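Local structure of alanine glyoxylate transaminase (Thermococcus litoralis, 2ZC0) at residues E83-L88 against L94-E99; D159-K164 against K198-I203; M338-E343 against P367-E372. The protein probably transfers the amino group of alanine to glyoxylate with the help of pyridoxal phosphate, like other aminotransferases of its family. All blocks are in the same frame, centred on the assembly; numbering follows the deposited sequence.

Contact 1: E83-L88 against L94-E99; sequences ELAAFL and LEVSPE
L88, A85 and L94 carry this contact, in which the loop after helix 78-91 folds back along the helix it has just left before entering strand 101-104, an edge strand within this chain of the mixed sheet at the heart of the aminotransferase fold. The return is pinned where it starts: L94 N donates to L88 O, a fairly straight bond of 3.0 Å (N-H...O 162°). Next to it the two leucine side chains run side by side in the same direction, CD2 of L88 lying 3.9 Å from CD2 of L94. Placing CG of L94 anti to its own backbone N (chi1 -160°) lays that side chain alongside its partner. Both leucines and V96 also touch I259 of strand 256-259. One turn back along the helix, A85 turns its methyl to the loop, where V96 O and the P98 ring receive it: A85 CB is 3.6 Å from V96 O and 3.8 Å from P98 CG. V96 bridges the two leading helix residues, its CG1 coming within 4.2 Å of L88 CD2 and 4.3 Å of A85 CB. Beyond V96 comes an ST turn, E99 N donating to S97 OG at 3.2 Å.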
ATOM      1  N   GLU A  83     -30.664 -22.815  -3.865  1.00 45.27           N
ATOM      2  CA  GLU A  83     -30.374 -24.172  -4.315  1.00 47.18           C
ATOM      3  C   GLU A  83     -29.001 -24.651  -3.851  1.00 47.47           C
ATOM      4  O   GLU A  83     -28.849 -25.809  -3.467  1.00 48.52           O
ATOM      5  CB  GLU A  83     -30.483 -24.273  -5.838  1.00 47.59           C
ATOM      6  CG  GLU A  83     -31.915 -24.439  -6.322  1.00 51.31           C
ATOM      7  CD  GLU A  83     -32.527 -25.768  -5.892  1.00 54.00           C
ATOM      8  OE1 GLU A  83     -33.752 -25.803  -5.632  1.00 54.70           O
ATOM      9  OE2 GLU A  83     -31.785 -26.780  -5.824  1.00 54.68           O
ATOM     10  N   LEU A  84     -28.009 -23.762  -3.878  1.00 46.79           N
ATOM     11  CA  LEU A  84     -26.658 -24.107  -3.441  1.00 44.16           C
ATOM     12  C   LEU A  84     -26.636 -24.403  -1.957  1.00 44.72           C
ATOM     13  O   LEU A  84     -25.895 -25.274  -1.492  1.00 43.23           O
ATOM     14  CB  LEU A  84     -25.689 -22.965  -3.738  1.00 44.71           C
ATOM     15  CG  LEU A  84     -25.249 -22.869  -5.192  1.00 45.63           C
ATOM     16  CD1 LEU A  84     -24.439 -21.605  -5.420  1.00 42.97           C
ATOM     17  CD2 LEU A  84     -24.423 -24.121  -5.526  1.00 46.75           C
ATOM     18  N   ALA A  85     -27.447 -23.666  -1.210  1.00 45.16           N
ATOM     19  CA  ALA A  85     -27.520 -23.864   0.227  1.00 46.61           C
ATOM     20  C   ALA A  85     -28.044 -25.273   0.522  1.00 47.37           C
ATOM     21  O   ALA A  85     -27.526 -25.958   1.399  1.00 48.84           O
ATOM     22  CB  ALA A  85     -28.428 -22.819   0.845  1.00 46.33           C
ATOM     23  N   ALA A  86     -29.066 -25.697  -0.220  1.00 47.23           N
ATOM     24  CA  ALA A  86     -29.667 -27.020  -0.055  1.00 47.22           C
ATOM     25  C   ALA A  86     -28.708 -28.071  -0.573  1.00 47.08           C
ATOM     26  O   ALA A  86     -28.563 -29.146   0.009  1.00 47.51           O
ATOM     27  CB  ALA A  86     -30.983 -27.103  -0.831  1.00 46.65           C
ATOM     28  N   PHE A  87     -28.061 -27.750  -1.688  1.00 47.33           N
ATOM     29  CA  PHE A  87     -27.098 -28.651  -2.294  1.00 47.30           C
ATOM     30  C   PHE A  87     -25.933 -28.893  -1.353  1.00 46.88           C
ATOM     31  O   PHE A  87     -25.421 -30.002  -1.271  1.00 46.74           O
ATOM     32  CB  PHE A  87     -26.596 -28.066  -3.613  1.00 47.87           C
ATOM     33  CG  PHE A  87     -25.411 -28.786  -4.186  1.00 48.71           C
ATOM     34  CD1 PHE A  87     -24.131 -28.261  -4.050  1.00 48.82           C
ATOM     35  CD2 PHE A  87     -25.574 -29.984  -4.878  1.00 49.58           C
ATOM     36  CE1 PHE A  87     -23.029 -28.915  -4.597  1.00 50.21           C
ATOM     37  CE2 PHE A  87     -24.479 -30.647  -5.429  1.00 47.78           C
ATOM     38  CZ  PHE A  87     -23.205 -30.112  -5.290  1.00 49.67           C
ATOM     39  N   LEU A  88     -25.518 -27.856  -0.633  1.00 48.11           N
ATOM     40  CA  LEU A  88     -24.398 -27.995   0.288  1.00 49.24           C
ATOM     41  C   LEU A  88     -24.794 -28.768   1.538  1.00 51.69           C
ATOM     42  O   LEU A  88     -24.015 -29.564   2.062  1.00 51.94           O
ATOM     43  CB  LEU A  88     -23.841 -26.617   0.669  1.00 48.87           C
ATOM     44  CG  LEU A  88     -22.681 -26.055  -0.170  1.00 50.61           C
ATOM     45  CD1 LEU A  88     -23.015 -26.170  -1.645  1.00 50.79           C
ATOM     46  CD2 LEU A  88     -22.399 -24.600   0.208  1.00 49.10           C
ATOM     47  N   LEU A  94     -23.095 -29.242   4.933  1.00 55.78           N
ATOM     48  CA  LEU A  94     -22.995 -27.843   5.288  1.00 55.03           C
ATOM     49  C   LEU A  94     -24.330 -27.140   5.474  1.00 55.08           C
ATOM     50  O   LEU A  94     -25.124 -27.035   4.543  1.00 55.84           O
ATOM     51  CB  LEU A  94     -22.161 -27.120   4.236  1.00 53.83           C
ATOM     52  CG  LEU A  94     -21.549 -25.788   4.660  1.00 52.71           C
ATOM     53  CD1 LEU A  94     -20.862 -25.926   6.020  1.00 51.22           C
ATOM     54  CD2 LEU A  94     -20.564 -25.354   3.590  1.00 50.10           C
ATOM     55  N   GLU A  95     -24.580 -26.672   6.691  1.00 54.47           N
ATOM     56  CA  GLU A  95     -25.810 -25.946   6.983  1.00 55.30           C
ATOM     57  C   GLU A  95     -25.447 -24.462   6.883  1.00 52.37           C
ATOM     58  O   GLU A  95     -24.872 -23.898   7.810  1.00 52.37           O
ATOM     59  CB  GLU A  95     -26.298 -26.273   8.399  1.00 59.06           C
ATOM     60  CG  GLU A  95     -27.658 -25.675   8.765  1.00 63.93           C
ATOM     61  CD  GLU A  95     -28.821 -26.381   8.078  1.00 68.00           C
ATOM     62  OE1 GLU A  95     -28.903 -27.629   8.184  1.00 70.00           O
ATOM     63  OE2 GLU A  95     -29.654 -25.693   7.442  1.00 67.69           O
ATOM     64  N   VAL A  96     -25.765 -23.840   5.753  1.00 48.81           N
ATOM     65  CA  VAL A  96     -25.453 -22.427   5.550  1.00 46.55           C
ATOM     66  C   VAL A  96     -26.653 -21.673   5.004  1.00 43.98           C
ATOM     67  O   VAL A  96     -27.436 -22.217   4.237  1.00 43.36           O
ATOM     68  CB  VAL A  96     -24.301 -22.242   4.527  1.00 47.37           C
ATOM     69  CG1 VAL A  96     -24.747 -22.719   3.156  1.00 47.73           C
ATOM     70  CG2 VAL A  96     -23.898 -20.782   4.446  1.00 49.17           C
ATOM     71  N   SER A  97     -26.783 -20.411   5.385  1.00 41.89           N
ATOM     72  CA  SER A  97     -27.885 -19.592   4.901  1.00 41.23           C
ATOM     73  C   SER A  97     -27.615 -19.101   3.473  1.00 41.85           C
ATOM     74  O   SER A  97     -26.478 -18.841   3.101  1.00 41.58           O
ATOM     75  CB  SER A  97     -28.088 -18.382   5.815  1.00 40.49           C
ATOM     76  OG  SER A  97     -28.972 -17.452   5.212  1.00 43.38           O
ATOM     77  N   PRO A  98     -28.666 -18.974   2.654  1.00 43.06           N
ATOM     78  CA  PRO A  98     -28.493 -18.505   1.275  1.00 42.41           C
ATOM     79  C   PRO A  98     -27.952 -17.082   1.224  1.00 42.31           C
ATOM     80  O   PRO A  98     -27.392 -16.651   0.212  1.00 41.86           O
ATOM     81  CB  PRO A  98     -29.905 -18.602   0.699  1.00 43.12           C
ATOM     82  CG  PRO A  98     -30.502 -19.747   1.458  1.00 43.27           C
ATOM     83  CD  PRO A  98     -30.042 -19.450   2.878  1.00 43.41           C
ATOM     84  N   GLU A  99     -28.136 -16.357   2.323  1.00 42.75           N
ATOM     85  CA  GLU A  99     -27.683 -14.977   2.436  1.00 42.67           C
ATOM     86  C   GLU A  99     -26.168 -14.865   2.598  1.00 42.51           C
ATOM     87  O   GLU A  99     -25.593 -13.818   2.308  1.00 43.39           O
ATOM     88  CB  GLU A  99     -28.372 -14.294   3.631  1.00 44.79           C
ATOM     89  CG  GLU A  99     -29.891 -14.214   3.519  1.00 46.54           C
ATOM     90  CD  GLU A  99     -30.344 -13.612   2.195  1.00 49.35           C
ATOM     91  OE1 GLU A  99     -31.260 -14.195   1.568  1.00 50.80           O
ATOM     92  OE2 GLU A  99     -29.792 -12.568   1.783  1.00 49.24           O
TER

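Contact 2: D159-K164 against K198-I203; sequences DLLEEK and KALLEI
No ring enters the meeting of L161 and E162 with L200 and I203; the one flat side-chain group among the four is the carboxylate of E162, and it takes no hold on segment 198-203. It is carried away on an extended chain, CG anti to the backbone N (chi1 -179°), to partners farther along helix 194-207: OE1 is engaged by Y207 through a hydrogen bond and by K206 through a salt bridge. E162 meets 198-203 by its aliphatic root instead, CB lying 3.8 Å from CD1 of I203. The rest is wholly apolar. CD1 of L161 and CD1 of L200 are modelled at 3.4 Å, shorter than usual for two methyl groups, so the exact value is doubtful; the two leucine side chains pass at a slant. The same methyl, L161 CD1, lies 4.3 Å from CD1 of I203, which therefore sits against both L161 and E162. I203 reaches this far because its CG1 branch stands anti to the carbonyl carbon (chi1 -67°) and continues fully extended to CD1. The CA atoms of I203 and E162 are 6.9 Å apart. The axes of the two short segments run nearly parallel, at 17°, with a closest approach of 10.3 Å, so side chains rather than backbones meet, and no hydrogen bond joins the segments. I203 also rests on V158 and I165 of helix 158-170, which extends the interface beyond L161. Helix 194-207 is the link of a beta-alpha-beta crossover between the neighbouring parallel strands 175-180 and 210-214, and L200 packs on I211 of the latter; helix 158-170 leads into strand 175-180, with L160 against V149 and P150 of strand 145-152.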
ATOM      1  N   ASP A 159       0.962 -30.261  13.175  1.00 48.31           N
ATOM      2  CA  ASP A 159       1.933 -30.039  14.245  1.00 49.19           C
ATOM      3  C   ASP A 159       2.998 -29.044  13.767  1.00 49.01           C
ATOM      4  O   ASP A 159       3.448 -28.177  14.522  1.00 49.42           O
ATOM      5  CB  ASP A 159       2.594 -31.355  14.662  1.00 50.08           C
ATOM      6  CG  ASP A 159       3.253 -32.065  13.506  1.00 51.46           C
ATOM      7  OD1 ASP A 159       2.550 -32.429  12.541  1.00 55.55           O
ATOM      8  OD2 ASP A 159       4.482 -32.259  13.558  1.00 53.00           O
ATOM      9  N   LEU A 160       3.398 -29.165  12.506  1.00 47.94           N
ATOM     10  CA  LEU A 160       4.392 -28.255  11.959  1.00 47.45           C
ATOM     11  C   LEU A 160       3.743 -26.880  11.755  1.00 47.35           C
ATOM     12  O   LEU A 160       4.421 -25.854  11.717  1.00 46.51           O
ATOM     13  CB  LEU A 160       4.950 -28.814  10.644  1.00 46.30           C
ATOM     14  CG  LEU A 160       5.835 -30.063  10.807  1.00 47.36           C
ATOM     15  CD1 LEU A 160       6.235 -30.595   9.439  1.00 46.20           C
ATOM     16  CD2 LEU A 160       7.076 -29.729  11.627  1.00 44.10           C
ATOM     17  N   LEU A 161       2.417 -26.873  11.652  1.00 47.56           N
ATOM     18  CA  LEU A 161       1.668 -25.636  11.485  1.00 47.78           C
ATOM     19  C   LEU A 161       1.869 -24.741  12.713  1.00 48.67           C
ATOM     20  O   LEU A 161       2.207 -23.558  12.581  1.00 49.81           O
ATOM     21  CB  LEU A 161       0.173 -25.939  11.324  1.00 47.84           C
ATOM     22  CG  LEU A 161      -0.752 -24.959  10.590  1.00 49.91           C
ATOM     23  CD1 LEU A 161      -2.163 -25.134  11.139  1.00 46.52           C
ATOM     24  CD2 LEU A 161      -0.287 -23.511  10.756  1.00 48.38           C
ATOM     25  N   GLU A 162       1.666 -25.309  13.904  1.00 48.37           N
ATOM     26  CA  GLU A 162       1.803 -24.551  15.153  1.00 48.13           C
ATOM     27  C   GLU A 162       3.225 -24.091  15.421  1.00 48.33           C
ATOM     28  O   GLU A 162       3.447 -23.048  16.051  1.00 47.41           O
ATOM     29  CB  GLU A 162       1.314 -25.364  16.359  1.00 47.46           C
ATOM     30  CG  GLU A 162       1.433 -24.578  17.662  1.00 46.67           C
ATOM     31  CD  GLU A 162       0.680 -25.203  18.821  1.00 48.50           C
ATOM     32  OE1 GLU A 162       0.437 -24.482  19.814  1.00 48.52           O
ATOM     33  OE2 GLU A 162       0.331 -26.404  18.747  1.00 49.94           O
ATOM     34  N   GLU A 163       4.191 -24.878  14.961  1.00 49.18           N
ATOM     35  CA  GLU A 163       5.588 -24.519  15.143  1.00 48.47           C
ATOM     36  C   GLU A 163       5.879 -23.353  14.220  1.00 45.97           C
ATOM     37  O   GLU A 163       6.608 -22.441  14.581  1.00 45.38           O
ATOM     38  CB  GLU A 163       6.513 -25.689  14.796  1.00 51.44           C
ATOM     39  CG  GLU A 163       7.986 -25.375  15.059  1.00 57.51           C
ATOM     40  CD  GLU A 163       8.230 -24.814  16.461  1.00 62.78           C
ATOM     41  OE1 GLU A 163       7.831 -25.479  17.449  1.00 66.31           O
ATOM     42  OE2 GLU A 163       8.817 -23.710  16.578  1.00 62.95           O
ATOM     43  N   LYS A 164       5.310 -23.382  13.020  1.00 44.76           N
ATOM     44  CA  LYS A 164       5.522 -22.279  12.087  1.00 44.50           C
ATOM     45  C   LYS A 164       4.930 -21.022  12.709  1.00 41.86           C
ATOM     46  O   LYS A 164       5.585 -19.985  12.790  1.00 41.69           O
ATOM     47  CB  LYS A 164       4.846 -22.567  10.743  1.00 44.64           C
ATOM     48  CG  LYS A 164       4.878 -21.380   9.774  1.00 46.51           C
ATOM     49  CD  LYS A 164       6.298 -20.895   9.472  1.00 46.66           C
ATOM     50  CE  LYS A 164       7.055 -21.842   8.548  1.00 48.96           C
ATOM     51  NZ  LYS A 164       8.440 -21.342   8.246  1.00 47.92           N
ATOM     52  N   LYS A 198      -9.653 -31.287  12.913  1.00 45.12           N
ATOM     53  CA  LYS A 198     -10.073 -30.783  14.216  1.00 45.32           C
ATOM     54  C   LYS A 198      -8.916 -30.081  14.910  1.00 43.96           C
ATOM     55  O   LYS A 198      -9.114 -29.097  15.631  1.00 44.23           O
ATOM     56  CB  LYS A 198     -10.603 -31.913  15.103  1.00 47.66           C
ATOM     57  CG  LYS A 198     -11.972 -32.469  14.691  1.00 50.30           C
ATOM     58  CD  LYS A 198     -13.109 -31.414  14.705  1.00 57.07           C
ATOM     59  CE  LYS A 198     -13.386 -30.774  16.087  1.00 55.98           C
ATOM     60  NZ  LYS A 198     -12.630 -29.504  16.363  1.00 55.74           N
ATOM     61  N   ALA A 199      -7.707 -30.586  14.686  1.00 41.45           N
ATOM     62  CA  ALA A 199      -6.515 -30.000  15.282  1.00 40.14           C
ATOM     63  C   ALA A 199      -6.257 -28.621  14.661  1.00 39.49           C
ATOM     64  O   ALA A 199      -5.824 -27.693  15.347  1.00 38.88           O
ATOM     65  CB  ALA A 199      -5.318 -30.917  15.049  1.00 39.48           C
ATOM     66  N   LEU A 200      -6.524 -28.497  13.362  1.00 38.48           N
ATOM     67  CA  LEU A 200      -6.354 -27.223  12.658  1.00 41.04           C
ATOM     68  C   LEU A 200      -7.338 -26.219  13.258  1.00 41.15           C
ATOM     69  O   LEU A 200      -6.965 -25.097  13.599  1.00 40.39           O
ATOM     70  CB  LEU A 200      -6.613 -27.406  11.151  1.00 39.80           C
ATOM     71  CG  LEU A 200      -6.726 -26.150  10.271  1.00 41.70           C
ATOM     72  CD1 LEU A 200      -5.529 -25.237  10.482  1.00 39.55           C
ATOM     73  CD2 LEU A 200      -6.848 -26.562   8.805  1.00 39.37           C
ATOM     74  N   LEU A 201      -8.592 -26.634  13.412  1.00 42.19           N
ATOM     75  CA  LEU A 201      -9.593 -25.763  14.011  1.00 43.70           C
ATOM     76  C   LEU A 201      -9.170 -25.328  15.418  1.00 44.74           C
ATOM     77  O   LEU A 201      -9.386 -24.181  15.803  1.00 46.14           O
ATOM     78  CB  LEU A 201     -10.947 -26.472  14.061  1.00 42.96           C
ATOM     79  CG  LEU A 201     -11.608 -26.641  12.686  1.00 43.87           C
ATOM     80  CD1 LEU A 201     -12.890 -27.443  12.829  1.00 45.47           C
ATOM     81  CD2 LEU A 201     -11.909 -25.276  12.087  1.00 40.08           C
ATOM     82  N   GLU A 202      -8.561 -26.225  16.189  1.00 45.85           N
ATOM     83  CA  GLU A 202      -8.124 -25.853  17.535  1.00 46.44           C
ATOM     84  C   GLU A 202      -7.040 -24.772  17.469  1.00 44.89           C
ATOM     85  O   GLU A 202      -7.096 -23.777  18.188  1.00 42.69           O
ATOM     86  CB  GLU A 202      -7.583 -27.073  18.292  1.00 51.35           C
ATOM     87  CG  GLU A 202      -8.640 -28.078  18.760  1.00 57.73           C
ATOM     88  CD  GLU A 202      -8.014 -29.371  19.274  1.00 61.65           C
ATOM     89  OE1 GLU A 202      -7.055 -29.286  20.081  1.00 64.33           O
ATOM     90  OE2 GLU A 202      -8.479 -30.469  18.876  1.00 66.41           O
ATOM     91  N   ILE A 203      -6.056 -24.978  16.604  1.00 43.85           N
ATOM     92  CA  ILE A 203      -4.969 -24.023  16.445  1.00 43.99           C
ATOM     93  C   ILE A 203      -5.466 -22.646  15.999  1.00 43.66           C
ATOM     94  O   ILE A 203      -4.992 -21.613  16.487  1.00 41.48           O
ATOM     95  CB  ILE A 203      -3.933 -24.561  15.447  1.00 45.37           C
ATOM     96  CG1 ILE A 203      -3.252 -25.789  16.071  1.00 45.33           C
ATOM     97  CG2 ILE A 203      -2.924 -23.473  15.084  1.00 42.75           C
ATOM     98  CD1 ILE A 203      -2.177 -26.408  15.212  1.00 46.69           C
TER

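Contact 3: M338-E343 against P367-E372. With IMD (imidazole), chain G.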
ATOM      1  N   MET A 338       0.656 -36.420  -7.865  1.00 40.59           N
ATOM      2  CA  MET A 338       1.978 -35.820  -7.900  1.00 42.96           C
ATOM      3  C   MET A 338       2.989 -36.941  -8.015  1.00 44.96           C
ATOM      4  O   MET A 338       3.094 -37.795  -7.132  1.00 45.80           O
ATOM      5  CB  MET A 338       2.288 -35.010  -6.639  1.00 41.71           C
ATOM      6  CG  MET A 338       3.601 -34.234  -6.740  1.00 40.37           C
ATOM      7  SD  MET A 338       3.462 -32.776  -7.867  1.00 38.79           S
ATOM      8  CE  MET A 338       3.310 -31.482  -6.674  1.00 36.91           C
ATOM      9  N   PHE A 339       3.716 -36.925  -9.124  1.00 46.98           N
ATOM     10  CA  PHE A 339       4.755 -37.897  -9.427  1.00 46.83           C
ATOM     11  C   PHE A 339       6.090 -37.270  -9.053  1.00 47.17           C
ATOM     12  O   PHE A 339       6.293 -36.071  -9.236  1.00 47.33           O
ATOM     13  CB  PHE A 339       4.751 -38.202 -10.923  1.00 47.83           C
ATOM     14  CG  PHE A 339       5.787 -39.202 -11.342  1.00 48.25           C
ATOM     15  CD1 PHE A 339       5.565 -40.567 -11.165  1.00 47.02           C
ATOM     16  CD2 PHE A 339       6.982 -38.784 -11.918  1.00 47.36           C
ATOM     17  CE1 PHE A 339       6.515 -41.496 -11.560  1.00 47.60           C
ATOM     18  CE2 PHE A 339       7.943 -39.710 -12.316  1.00 48.17           C
ATOM     19  CZ  PHE A 339       7.706 -41.070 -12.136  1.00 46.11           C
ATOM     20  N   PHE A 340       7.004 -38.079  -8.539  1.00 47.91           N
ATOM     21  CA  PHE A 340       8.305 -37.571  -8.145  1.00 48.13           C
ATOM     22  C   PHE A 340       9.436 -38.247  -8.903  1.00 49.85           C
ATOM     23  O   PHE A 340       9.470 -39.474  -9.018  1.00 49.69           O
ATOM     24  CB  PHE A 340       8.510 -37.773  -6.645  1.00 45.52           C
ATOM     25  CG  PHE A 340       7.626 -36.911  -5.792  1.00 43.89           C
ATOM     26  CD1 PHE A 340       8.044 -35.644  -5.394  1.00 40.31           C
ATOM     27  CD2 PHE A 340       6.373 -37.363  -5.385  1.00 42.09           C
ATOM     28  CE1 PHE A 340       7.231 -34.845  -4.604  1.00 38.31           C
ATOM     29  CE2 PHE A 340       5.553 -36.565  -4.592  1.00 39.10           C
ATOM     30  CZ  PHE A 340       5.984 -35.306  -4.202  1.00 36.95           C
ATOM     31  N   LEU A 341      10.341 -37.433  -9.434  1.00 50.12           N
ATOM     32  CA  LEU A 341      11.513 -37.926 -10.140  1.00 51.01           C
ATOM     33  C   LEU A 341      12.507 -38.203  -9.016  1.00 53.22           C
ATOM     34  O   LEU A 341      12.213 -37.923  -7.850  1.00 52.15           O
ATOM     35  CB  LEU A 341      12.064 -36.836 -11.071  1.00 49.95           C
ATOM     36  CG  LEU A 341      11.599 -36.761 -12.531  1.00 49.80           C
ATOM     37  CD1 LEU A 341      10.118 -37.039 -12.659  1.00 51.42           C
ATOM     38  CD2 LEU A 341      11.939 -35.387 -13.080  1.00 51.76           C
ATOM     39  N   PRO A 342      13.682 -38.773  -9.335  1.00 54.73           N
ATOM     40  CA  PRO A 342      14.661 -39.044  -8.280  1.00 56.24           C
ATOM     41  C   PRO A 342      15.088 -37.722  -7.658  1.00 58.02           C
ATOM     42  O   PRO A 342      15.090 -36.690  -8.331  1.00 58.47           O
ATOM     43  CB  PRO A 342      15.799 -39.722  -9.034  1.00 55.99           C
ATOM     44  CG  PRO A 342      15.078 -40.454 -10.116  1.00 56.15           C
ATOM     45  CD  PRO A 342      14.100 -39.398 -10.599  1.00 56.30           C
ATOM     46  N   GLU A 343      15.433 -37.745  -6.377  1.00 60.29           N
ATOM     47  CA  GLU A 343      15.852 -36.527  -5.699  1.00 63.55           C
ATOM     48  C   GLU A 343      16.977 -35.842  -6.475  1.00 62.93           C
ATOM     49  O   GLU A 343      17.917 -36.495  -6.924  1.00 63.81           O
ATOM     50  CB  GLU A 343      16.304 -36.847  -4.268  1.00 66.29           C
ATOM     51  CG  GLU A 343      17.077 -38.152  -4.142  1.00 72.08           C
ATOM     52  CD  GLU A 343      16.333 -39.200  -3.315  1.00 76.62           C
ATOM     53  OE1 GLU A 343      15.078 -39.188  -3.322  1.00 77.77           O
ATOM     54  OE2 GLU A 343      17.003 -40.042  -2.666  1.00 76.91           O
ATOM     55  N   PRO A 367       6.858 -25.036  -9.270  1.00 37.51           N
ATOM     56  CA  PRO A 367       6.191 -23.743  -9.076  1.00 38.21           C
ATOM     57  C   PRO A 367       5.153 -23.741  -7.958  1.00 37.64           C
ATOM     58  O   PRO A 367       4.841 -22.691  -7.401  1.00 39.93           O
ATOM     59  CB  PRO A 367       5.570 -23.472 -10.445  1.00 39.98           C
ATOM     60  CG  PRO A 367       6.502 -24.190 -11.381  1.00 39.72           C
ATOM     61  CD  PRO A 367       6.693 -25.488 -10.663  1.00 37.84           C
ATOM     62  N   PHE A 368       4.631 -24.916  -7.617  1.00 36.69           N
ATOM     63  CA  PHE A 368       3.628 -25.029  -6.560  1.00 34.52           C
ATOM     64  C   PHE A 368       4.178 -25.006  -5.134  1.00 33.87           C
ATOM     65  O   PHE A 368       3.391 -24.978  -4.192  1.00 35.53           O
ATOM     66  CB  PHE A 368       2.803 -26.310  -6.735  1.00 32.00           C
ATOM     67  CG  PHE A 368       2.067 -26.397  -8.041  1.00 29.21           C
ATOM     68  CD1 PHE A 368       2.761 -26.579  -9.232  1.00 29.10           C
ATOM     69  CD2 PHE A 368       0.675 -26.343  -8.073  1.00 28.20           C
ATOM     70  CE1 PHE A 368       2.084 -26.712 -10.436  1.00 24.81           C
ATOM     71  CE2 PHE A 368      -0.009 -26.475  -9.267  1.00 26.84           C
ATOM     72  CZ  PHE A 368       0.697 -26.661 -10.452  1.00 28.22           C
ATOM     73  N   TYR A 369       5.505 -25.020  -4.969  1.00 34.68           N
ATOM     74  CA  TYR A 369       6.136 -25.007  -3.631  1.00 32.91           C
ATOM     75  C   TYR A 369       6.462 -23.599  -3.143  1.00 33.47           C
ATOM     76  O   TYR A 369       6.821 -22.727  -3.939  1.00 31.17           O
ATOM     77  CB  TYR A 369       7.420 -25.858  -3.624  1.00 33.13           C
ATOM     78  CG  TYR A 369       7.155 -27.341  -3.785  1.00 31.47           C
ATOM     79  CD1 TYR A 369       7.286 -28.222  -2.699  1.00 32.85           C
ATOM     80  CD2 TYR A 369       6.701 -27.855  -4.999  1.00 31.24           C
ATOM     81  CE1 TYR A 369       6.963 -29.574  -2.822  1.00 32.52           C
ATOM     82  CE2 TYR A 369       6.373 -29.205  -5.131  1.00 35.22           C
ATOM     83  CZ  TYR A 369       6.506 -30.055  -4.032  1.00 33.13           C
ATOM     84  OH  TYR A 369       6.148 -31.371  -4.152  1.00 34.36           O
ATOM     85  N   THR A 370       6.356 -23.403  -1.827  1.00 34.24           N
ATOM     86  CA  THR A 370       6.584 -22.106  -1.185  1.00 33.73           C
ATOM     87  C   THR A 370       8.032 -21.888  -0.768  1.00 36.24           C
ATOM     88  O   THR A 370       8.399 -20.843  -0.224  1.00 34.48           O
ATOM     89  CB  THR A 370       5.645 -21.938   0.048  1.00 36.16           C
ATOM     90  OG1 THR A 370       6.053 -22.816   1.113  1.00 35.97           O
ATOM     91  CG2 THR A 370       4.213 -22.287  -0.349  1.00 32.99           C
ATOM     92  N   ASP A 371       8.867 -22.879  -1.029  1.00 38.08           N
ATOM     93  CA  ASP A 371      10.267 -22.750  -0.692  1.00 40.44           C
ATOM     94  C   ASP A 371      11.102 -23.391  -1.790  1.00 41.81           C
ATOM     95  O   ASP A 371      10.640 -23.516  -2.921  1.00 41.33           O
ATOM     96  CB  ASP A 371      10.553 -23.351   0.706  1.00 40.39           C
ATOM     97  CG  ASP A 371      10.325 -24.859   0.788  1.00 41.56           C
ATOM     98  OD1 ASP A 371      10.470 -25.385   1.911  1.00 41.80           O
ATOM     99  OD2 ASP A 371      10.014 -25.520  -0.228  1.00 41.04           O
ATOM    100  N   GLU A 372      12.324 -23.797  -1.479  1.00 45.32           N
ATOM    101  CA  GLU A 372      13.177 -24.386  -2.503  1.00 48.03           C
ATOM    102  C   GLU A 372      12.966 -25.866  -2.758  1.00 47.81           C
ATOM    103  O   GLU A 372      13.751 -26.487  -3.470  1.00 49.54           O
ATOM    104  CB  GLU A 372      14.639 -24.109  -2.168  1.00 50.29           C
ATOM    105  CG  GLU A 372      15.314 -23.143  -3.138  1.00 56.50           C
ATOM    106  CD  GLU A 372      14.380 -22.034  -3.617  1.00 59.78           C
ATOM    107  OE1 GLU A 372      13.610 -22.269  -4.579  1.00 59.99           O
ATOM    108  OE2 GLU A 372      14.410 -20.935  -3.019  1.00 61.99           O
TER
HETATM  109  N1  IMD G 410       5.126 -20.261  -6.316  1.00 45.60           N
HETATM  110  C2  IMD G 410       5.561 -19.704  -5.191  1.00 44.36           C
HETATM  111  N3  IMD G 410       4.941 -18.543  -5.026  1.00 44.42           N
HETATM  112  C4  IMD G 410       4.095 -18.362  -6.071  1.00 44.60           C
HETATM  113  C5  IMD G 410       4.210 -19.436  -6.878  1.00 44.49           C
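Y369 brings its phenol end up against both M338 and F340, two residues of strand 336-340 separated by F339. Y369 OH lies 3.7 Å from F340 CE1. It is also 3.8 Å from Y369 OH to the methyl M338 CE, and M338 CE is 4.1 Å from Y369 CE2. M338 begins with CG anti to the backbone N (chi1 -173°), then bends at both following torsions, which brings CE round to face the oncoming tyrosine. F340 and Y369 both place CG anti to the carbonyl carbon (chi1 -69° and -68°). Their side chains slant past one another. The contact buries the hydroxyl against these carbons, and the model holds no hydrogen-bonding partner for it. On the loop's far side an imidazole, probably from the crystallisation liquor, donates N1 to P367 O at 2.7 Å. F368, alongside, packs on N186 of the cofactor pocket, and T370 N bonds to N129 OD1 at the end of strand 124-129. The contact thus packs the C-terminal antiparallel pair 336-340 and 377-381, an element of the small domain in aminotransferases of this fold, against a loop lying on the cofactor-binding domain.

The three contacts follow one another along the chain without touching. Contacts 2 and 3 are the closest pair, about 8 Å between nearest atoms and 23 Å between centres; contact 1 lies about 11 Å from contact 2 and 24 Å from contact 3 by nearest atoms, on the opposite side of the chain's centre from contact 3. Neither contact 1 nor contact 3 reaches a cofactor: the side chain of L88 is about 13 Å from a bound PMP, that of M338 about 12 Å. Contact 3 also approaches a zinc ion, about 9 Å from the Y369 side chain. Contact 2 is plain helix packing away from these sites.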